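Local coordinates for ubiquinol-cytochrome C chaperone (Brucella abortus NCTC 8038, PDB 6RWT), which is a bacterial homolog of Cbp3, the assembly factor that binds newly synthesised cytochrome b, and probably acts as a chaperone for the cytochrome bc1 complex, at residues Met49-His59 with Leu148-Leu159. Numbering follows the deposited sequence.
Sequences MLSLHIFLALH and LGAYVLQCRDCL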
loop_
_atom_site.group_PDB
_atom_site.type_symbol
_atom_site.label_atom_id
_atom_site.label_comp_id
_atom_site.label_asym_id
_atom_site.label_seq_id
_atom_site.Cartn_x
_atom_site.Cartn_y
_atom_site.Cartn_z
ATOM N N MET A 49 1.882 3.918 6.717
ATOM C CA MET A 49 2.899 3.504 5.738
ATOM C C MET A 49 2.519 2.203 5.013
ATOM O O MET A 49 2.684 2.110 3.784
ATOM C CB MET A 49 4.294 3.397 6.382
ATOM C CG MET A 49 4.901 4.734 6.837
ATOM S SD MET A 49 5.126 5.950 5.513
ATOM C CE MET A 49 3.632 6.899 5.689
ATOM N N LEU A 50 1.979 1.214 5.721
ATOM C CA LEU A 50 1.559 -0.019 5.036
ATOM C C LEU A 50 0.438 0.256 4.022
ATOM O O LEU A 50 0.518 -0.166 2.870
ATOM C CB LEU A 50 1.141 -1.104 6.032
ATOM C CG LEU A 50 0.725 -2.455 5.426
ATOM C CD1 LEU A 50 1.863 -3.148 4.680
ATOM C CD2 LEU A 50 0.163 -3.366 6.503
ATOM N N SER A 51 -0.596 0.977 4.459
ATOM C CA SER A 51 -1.730 1.316 3.589
ATOM C C SER A 51 -1.318 2.151 2.364
ATOM O O SER A 51 -1.839 1.932 1.264
ATOM C CB SER A 51 -2.853 2.007 4.388
ATOM O OG SER A 51 -2.438 3.231 4.962
ATOM N N LEU A 52 -0.375 3.083 2.546
ATOM C CA LEU A 52 0.159 3.856 1.416
ATOM C C LEU A 52 0.781 2.940 0.350
ATOM O O LEU A 52 0.532 3.119 -0.845
ATOM C CB LEU A 52 1.184 4.894 1.911
ATOM C CG LEU A 52 1.979 5.677 0.863
ATOM C CD1 LEU A 52 1.049 6.485 -0.031
ATOM C CD2 LEU A 52 2.994 6.592 1.542
ATOM N N HIS A 53 1.600 1.981 0.791
ATOM C CA HIS A 53 2.306 1.080 -0.132
ATOM C C HIS A 53 1.368 0.038 -0.771
ATOM O O HIS A 53 1.505 -0.284 -1.962
ATOM C CB HIS A 53 3.541 0.453 0.559
ATOM C CG HIS A 53 4.659 1.433 0.770
ATOM N ND1 HIS A 53 4.675 2.359 1.796
ATOM C CD2 HIS A 53 5.785 1.653 0.051
ATOM C CE1 HIS A 53 5.770 3.099 1.698
ATOM N NE2 HIS A 53 6.452 2.698 0.640
ATOM N N ILE A 54 0.387 -0.449 -0.006
ATOM C CA ILE A 54 -0.668 -1.303 -0.557
ATOM C C ILE A 54 -1.486 -0.541 -1.624
ATOM O O ILE A 54 -1.706 -1.057 -2.729
ATOM C CB ILE A 54 -1.579 -1.873 0.570
ATOM C CG1 ILE A 54 -0.802 -2.861 1.446
ATOM C CG2 ILE A 54 -2.845 -2.514 0.002
ATOM C CD1 ILE A 54 -0.520 -4.222 0.825
ATOM N N PHE A 55 -1.887 0.696 -1.307
ATOM C CA PHE A 55 -2.571 1.551 -2.270
ATOM C C PHE A 55 -1.789 1.660 -3.592
ATOM O O PHE A 55 -2.363 1.548 -4.672
ATOM C CB PHE A 55 -2.829 2.969 -1.708
ATOM C CG PHE A 55 -2.926 4.014 -2.785
ATOM C CD1 PHE A 55 -4.106 4.196 -3.479
ATOM C CD2 PHE A 55 -1.806 4.767 -3.152
ATOM C CE1 PHE A 55 -4.181 5.121 -4.517
ATOM C CE2 PHE A 55 -1.869 5.679 -4.190
ATOM C CZ PHE A 55 -3.063 5.860 -4.869
ATOM N N LEU A 56 -0.489 1.936 -3.503
ATOM C CA LEU A 56 0.331 2.083 -4.716
ATOM C C LEU A 56 0.270 0.835 -5.596
ATOM O O LEU A 56 0.155 0.943 -6.824
ATOM C CB LEU A 56 1.785 2.439 -4.376
ATOM C CG LEU A 56 2.054 3.922 -4.098
ATOM C CD1 LEU A 56 3.337 4.124 -3.301
ATOM C CD2 LEU A 56 2.101 4.722 -5.397
ATOM N N ALA A 57 0.328 -0.340 -4.973
ATOM C CA ALA A 57 0.206 -1.609 -5.723
ATOM C C ALA A 57 -1.171 -1.783 -6.388
ATOM O O ALA A 57 -1.257 -2.108 -7.577
ATOM C CB ALA A 57 0.508 -2.793 -4.815
ATOM N N LEU A 58 -2.235 -1.569 -5.624
ATOM C CA LEU A 58 -3.601 -1.703 -6.155
ATOM C C LEU A 58 -3.879 -0.698 -7.279
ATOM O O LEU A 58 -4.505 -1.049 -8.286
ATOM C CB LEU A 58 -4.647 -1.546 -5.040
ATOM C CG LEU A 58 -4.581 -2.509 -3.841
ATOM C CD1 LEU A 58 -5.728 -2.254 -2.866
ATOM C CD2 LEU A 58 -4.535 -3.972 -4.243
ATOM N N HIS A 59 -3.409 0.538 -7.093
ATOM C CA HIS A 59 -3.541 1.618 -8.082
ATOM C C HIS A 59 -2.901 1.240 -9.427
ATOM O O HIS A 59 -3.485 1.494 -10.491
ATOM C CB HIS A 59 -2.935 2.902 -7.482
ATOM C CG HIS A 59 -2.939 4.086 -8.396
ATOM N ND1 HIS A 59 -1.809 4.502 -9.064
ATOM C CD2 HIS A 59 -3.921 4.956 -8.738
ATOM C CE1 HIS A 59 -2.097 5.570 -9.788
ATOM N NE2 HIS A 59 -3.371 5.869 -9.604
ATOM N N LEU A 148 7.910 13.266 1.157
ATOM C CA LEU A 148 7.176 12.001 1.061
ATOM C C LEU A 148 6.375 11.956 -0.252
ATOM O O LEU A 148 6.335 10.921 -0.923
ATOM C CB LEU A 148 6.265 11.798 2.274
ATOM C CG LEU A 148 5.486 10.474 2.341
ATOM C CD1 LEU A 148 6.402 9.259 2.241
ATOM C CD2 LEU A 148 4.638 10.391 3.608
ATOM N N GLY A 149 5.759 13.078 -0.620
ATOM C CA GLY A 149 5.042 13.175 -1.889
ATOM C C GLY A 149 5.913 12.918 -3.113
ATOM O O GLY A 149 5.492 12.216 -4.040
ATOM N N ALA A 150 7.127 13.467 -3.119
ATOM C CA ALA A 150 8.091 13.183 -4.192
ATOM C C ALA A 150 8.398 11.685 -4.299
ATOM O O ALA A 150 8.424 11.135 -5.400
ATOM C CB ALA A 150 9.376 13.979 -3.994
ATOM N N TYR A 151 8.615 11.034 -3.156
ATOM C CA TYR A 151 8.808 9.571 -3.113
ATOM C C TYR A 151 7.605 8.816 -3.700
ATOM O O TYR A 151 7.777 7.907 -4.512
ATOM C CB TYR A 151 9.104 9.108 -1.682
ATOM C CG TYR A 151 9.010 7.610 -1.430
ATOM C CD1 TYR A 151 10.068 6.752 -1.745
ATOM C CD2 TYR A 151 7.869 7.057 -0.843
ATOM C CE1 TYR A 151 9.979 5.387 -1.503
ATOM C CE2 TYR A 151 7.770 5.693 -0.604
ATOM C CZ TYR A 151 8.831 4.860 -0.921
ATOM O OH TYR A 151 8.746 3.505 -0.670
ATOM N N VAL A 152 6.395 9.217 -3.318
ATOM C CA VAL A 152 5.171 8.548 -3.797
ATOM C C VAL A 152 5.007 8.695 -5.325
ATOM O O VAL A 152 4.700 7.721 -6.012
ATOM C CB VAL A 152 3.916 9.031 -3.020
ATOM C CG1 VAL A 152 2.634 8.476 -3.631
ATOM C CG2 VAL A 152 4.002 8.608 -1.557
ATOM N N LEU A 153 5.233 9.898 -5.847
ATOM C CA LEU A 153 5.199 10.145 -7.299
ATOM C C LEU A 153 6.213 9.272 -8.063
ATOM O O LEU A 153 5.865 8.668 -9.079
ATOM C CB LEU A 153 5.422 11.633 -7.610
ATOM C CG LEU A 153 4.215 12.539 -7.333
ATOM C CD1 LEU A 153 4.639 13.976 -7.041
ATOM C CD2 LEU A 153 3.235 12.483 -8.499
ATOM N N GLN A 154 7.445 9.184 -7.560
ATOM C CA GLN A 154 8.471 8.332 -8.182
ATOM C C GLN A 154 8.131 6.829 -8.125
ATOM O O GLN A 154 8.393 6.108 -9.090
ATOM C CB GLN A 154 9.853 8.591 -7.568
ATOM C CG GLN A 154 10.410 9.976 -7.867
ATOM C CD GLN A 154 11.791 10.195 -7.277
ATOM O OE1 GLN A 154 12.636 9.302 -7.297
ATOM N NE2 GLN A 154 12.034 11.396 -6.763
ATOM N N CYS A 155 7.536 6.364 -7.020
ATOM C CA CYS A 155 7.059 4.970 -6.941
ATOM C C CYS A 155 5.966 4.686 -7.994
ATOM O O CYS A 155 5.961 3.625 -8.625
ATOM C CB CYS A 155 6.531 4.631 -5.531
ATOM S SG CYS A 155 7.782 4.484 -4.214
ATOM N N ARG A 156 5.041 5.630 -8.174
ATOM C CA ARG A 156 3.988 5.488 -9.185
ATOM C C ARG A 156 4.618 5.330 -10.573
ATOM O O ARG A 156 4.226 4.428 -11.340
ATOM C CB ARG A 156 3.030 6.693 -9.147
ATOM C CG ARG A 156 1.779 6.589 -10.027
ATOM C CD ARG A 156 1.996 6.886 -11.511
ATOM N NE ARG A 156 2.776 8.106 -11.720
ATOM C CZ ARG A 156 2.285 9.345 -11.724
ATOM N NH1 ARG A 156 0.984 9.583 -11.555
ATOM N NH2 ARG A 156 3.117 10.366 -11.912
ATOM N N ASP A 157 5.594 6.189 -10.881
ATOM C CA ASP A 157 6.300 6.142 -12.170
ATOM C C ASP A 157 7.010 4.799 -12.378
ATOM O O ASP A 157 6.874 4.188 -13.428
ATOM C CB ASP A 157 7.299 7.304 -12.291
ATOM C CG ASP A 157 6.620 8.672 -12.450
ATOM O OD1 ASP A 157 5.391 8.743 -12.672
ATOM O OD2 ASP A 157 7.335 9.697 -12.365
ATOM N N CYS A 158 7.737 4.334 -11.364
ATOM C CA CYS A 158 8.440 3.047 -11.439
ATOM C C CYS A 158 7.499 1.863 -11.653
ATOM O O CYS A 158 7.711 1.039 -12.545
ATOM C CB CYS A 158 9.272 2.828 -10.174
ATOM S SG CYS A 158 10.015 1.182 -10.030
ATOM N N LEU A 159 6.448 1.794 -10.843
ATOM C CA LEU A 159 5.465 0.718 -10.976
ATOM C C LEU A 159 4.823 0.682 -12.373
ATOM O O LEU A 159 4.644 -0.394 -12.939
ATOM C CB LEU A 159 4.392 0.806 -9.877
ATOM C CG LEU A 159 4.843 0.458 -8.446
ATOM C CD1 LEU A 159 3.802 0.924 -7.438
ATOM C CD2 LEU A 159 5.131 -1.031 -8.264
#
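M49-H59 of helix 43-61 and L148-L159 of helix 145-161 run in roughly the same direction, their axes crossing at -34°, coming within 10.2 Å and drawing together toward L56 and R156. L56 carries the middle of the contact: its CD1 rests on CB of C155 (3.9 Å), while CD2 lies against the backbone at V152 O and R156 N. On the C-terminal side, CD1 of L159 fits against the L56 backbone, 3.7 Å from its carbonyl O. In the other direction, both methyls of L52 pack on CG2 of V152, the CD2 branch at 3.8 Å, and beyond them CE of M49 meets CD2 of L148 tip to tip.

One flank is polar. NE2 of H53 and OH of Y151 share a nearly straight 2.8 Å hydrogen bond in which either may be the donor; the rings meet rim to rim, their planes 51° apart. With CG anti to its carbonyl carbon (chi1 -72°), the imidazole lies back along its own helix, where ND1 donates to M49 O at 2.8 Å. At the opposite flank, H59 sets CE1 against the aliphatic CG of R156, while its NE2 bonds D120. The two bonds of H53, one at each nitrogen, fix the ring's rotation within the buried interface.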